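Local structure of phosphoribosylamine--glycine ligase (Thermotoga maritima, 1VKZ) at residues E131-K136 against K169-I174. The protein catalyses the ATP-dependent joining of glycine to 5-phosphoribosylamine, giving glycinamide ribonucleotide in de novo purine biosynthesis. Sequence-based numbering, arbitrary orientation.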
loop_
_atom_site.group_PDB
_atom_site.type_symbol
_atom_site.label_atom_id
_atom_site.label_comp_id
_atom_site.label_asym_id
_atom_site.label_seq_id
_atom_site.Cartn_x
_atom_site.Cartn_y
_atom_site.Cartn_z
ATOM N N GLU A 131 17.056 17.731 -20.650
ATOM C CA GLU A 131 17.482 19.131 -20.707
ATOM C C GLU A 131 16.876 19.935 -19.541
ATOM O O GLU A 131 17.584 20.673 -18.846
ATOM C CB GLU A 131 17.062 19.738 -22.050
ATOM C CG GLU A 131 17.607 21.133 -22.320
ATOM C CD GLU A 131 16.700 21.946 -23.231
ATOM O OE1 GLU A 131 15.480 22.019 -22.934
ATOM O OE2 GLU A 131 17.211 22.519 -24.228
ATOM N N GLU A 132 15.572 19.784 -19.337
ATOM C CA GLU A 132 14.878 20.488 -18.267
ATOM C C GLU A 132 15.400 20.015 -16.905
ATOM O O GLU A 132 15.539 20.818 -15.975
ATOM C CB GLU A 132 13.365 20.262 -18.372
ATOM C CG GLU A 132 12.730 20.849 -19.621
ATOM C CD GLU A 132 11.260 20.491 -19.769
ATOM O OE1 GLU A 132 10.694 19.843 -18.860
ATOM O OE2 GLU A 132 10.662 20.859 -20.806
ATOM N N LEU A 133 15.686 18.714 -16.802
ATOM C CA LEU A 133 16.260 18.135 -15.595
ATOM C C LEU A 133 17.588 18.811 -15.226
ATOM O O LEU A 133 17.833 19.080 -14.054
ATOM C CB LEU A 133 16.460 16.632 -15.787
ATOM C CG LEU A 133 16.998 15.832 -14.593
ATOM C CD1 LEU A 133 16.231 16.117 -13.324
ATOM C CD2 LEU A 133 16.929 14.353 -14.905
ATOM N N ARG A 134 18.429 19.091 -16.227
ATOM C CA ARG A 134 19.706 19.802 -16.010
ATOM C C ARG A 134 19.498 21.233 -15.509
ATOM O O ARG A 134 20.168 21.675 -14.573
ATOM C CB ARG A 134 20.541 19.866 -17.297
ATOM C CG ARG A 134 21.184 18.557 -17.743
ATOM C CD ARG A 134 21.927 18.661 -19.103
ATOM N NE ARG A 134 21.020 18.518 -20.257
ATOM C CZ ARG A 134 21.236 19.024 -21.483
ATOM N NH1 ARG A 134 22.336 19.726 -21.769
ATOM N NH2 ARG A 134 20.336 18.827 -22.443
ATOM N N GLU A 135 18.587 21.958 -16.159
ATOM C CA GLU A 135 18.255 23.331 -15.779
ATOM C C GLU A 135 17.597 23.345 -14.409
ATOM O O GLU A 135 18.094 23.979 -13.485
ATOM C CB GLU A 135 17.322 23.971 -16.829
ATOM C CG GLU A 135 16.833 25.393 -16.517
ATOM C CD GLU A 135 15.392 25.461 -15.988
ATOM O OE1 GLU A 135 14.445 25.484 -16.814
ATOM O OE2 GLU A 135 15.200 25.515 -14.743
ATOM N N LYS A 136 16.491 22.616 -14.283
ATOM C CA LYS A 136 15.656 22.686 -13.091
ATOM C C LYS A 136 16.292 22.042 -11.851
ATOM O O LYS A 136 15.879 22.337 -10.725
ATOM C CB LYS A 136 14.259 22.099 -13.381
ATOM C CG LYS A 136 13.513 22.868 -14.495
ATOM C CD LYS A 136 12.210 22.202 -14.886
ATOM C CE LYS A 136 11.637 22.800 -16.177
ATOM N NZ LYS A 136 10.596 23.810 -15.900
ATOM N N LYS A 169 20.797 9.280 -13.926
ATOM C CA LYS A 169 19.692 8.338 -13.715
ATOM C C LYS A 169 18.337 8.973 -14.004
ATOM O O LYS A 169 17.442 8.339 -14.584
ATOM C CB LYS A 169 19.698 7.791 -12.278
ATOM C CG LYS A 169 20.815 6.807 -12.016
ATOM C CD LYS A 169 20.851 6.300 -10.574
ATOM C CE LYS A 169 22.202 5.590 -10.312
ATOM N NZ LYS A 169 22.524 5.413 -8.865
ATOM N N GLY A 170 18.177 10.222 -13.588
ATOM C CA GLY A 170 16.919 10.920 -13.797
ATOM C C GLY A 170 16.617 11.162 -15.262
ATOM O O GLY A 170 15.448 11.170 -15.673
ATOM N N SER A 171 17.663 11.398 -16.042
ATOM C CA SER A 171 17.528 11.574 -17.476
ATOM C C SER A 171 17.038 10.282 -18.115
ATOM O O SER A 171 16.155 10.298 -18.962
ATOM C CB SER A 171 18.892 11.928 -18.083
ATOM O OG SER A 171 19.480 13.019 -17.408
ATOM N N LYS A 172 17.682 9.181 -17.719
ATOM C CA LYS A 172 17.341 7.831 -18.165
ATOM C C LYS A 172 15.964 7.477 -17.727
ATOM O O LYS A 172 15.259 6.789 -18.438
ATOM C CB LYS A 172 18.281 6.773 -17.574
ATOM C CG LYS A 172 19.625 6.660 -18.252
ATOM C CD LYS A 172 20.484 5.607 -17.568
ATOM C CE LYS A 172 21.921 5.627 -18.093
ATOM N NZ LYS A 172 22.639 6.877 -17.691
ATOM N N LEU A 173 15.587 7.933 -16.538
ATOM C CA LEU A 173 14.219 7.727 -16.039
ATOM C C LEU A 173 13.173 8.460 -16.888
ATOM O O LEU A 173 12.063 7.963 -17.079
ATOM C CB LEU A 173 14.105 8.164 -14.570
ATOM C CG LEU A 173 12.754 7.936 -13.858
ATOM C CD1 LEU A 173 12.341 6.481 -13.900
ATOM C CD2 LEU A 173 12.808 8.382 -12.441
ATOM N N ILE A 174 13.521 9.654 -17.360
ATOM C CA ILE A 174 12.639 10.421 -18.243
ATOM C C ILE A 174 12.450 9.686 -19.585
ATOM O O ILE A 174 11.332 9.509 -20.051
ATOM C CB ILE A 174 13.199 11.872 -18.492
ATOM C CG1 ILE A 174 13.117 12.725 -17.226
ATOM C CG2 ILE A 174 12.420 12.586 -19.612
ATOM C CD1 ILE A 174 14.114 13.858 -17.174
#
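From residues 131-136, Leu133 makes the contact with Gly170, Ser171 and Ile174 of helix 163-175. Its CB already has company: Ile174 CD1 reaches across to lie 3.9 Å from Leu133 CB. At CG the chain is anti to the backbone N (chi1 -177°), which carries the branch point straight out from its own helix. CD2 runs on to the opposite backbone and settles over the Gly170-Ser171 peptide link, with Leu133 CD2 3.2 Å from Gly170 C and 3.3 Å from Ser171 N. The methyl can come down this far because Gly170 has no side chain, and even then 3.2 Å between Leu133 CD2 and Gly170 C is tight for two carbons. Two flanking side chains complete the seat for this methyl: Ile174 CD1 is 3.6 Å from Leu133 CD2, one helical turn on from the glycine, and Ser171 OG stands 3.8 Å from the same Leu133 CD2. The meeting is small, burying 132 Å², and is made by van der Waals contact of a methyl with a peptide group, a hydroxyl oxygen and the isoleucine tip. The segment axes come no nearer than 9.7 Å and run roughly antiparallel at 144°, with Leu133 reaching across most of the way between these segments, met by Ile174 CD1. Pro130, at the start of the first helix, adds to the same seam by touching Ser171 and Ile174. Beneath, Leu133 and Leu173 both rest on Ile146 of strand 144-148, while Leu133 also meets Ile188 and Ile174 meets Val186 on strand 186-190; the two helices thus lie side by side on one face of the antiparallel sheet, in the alpha+beta subdomain of the ATP-grasp fold built on strands 124-127, 186-190, 144-148 and 157-160.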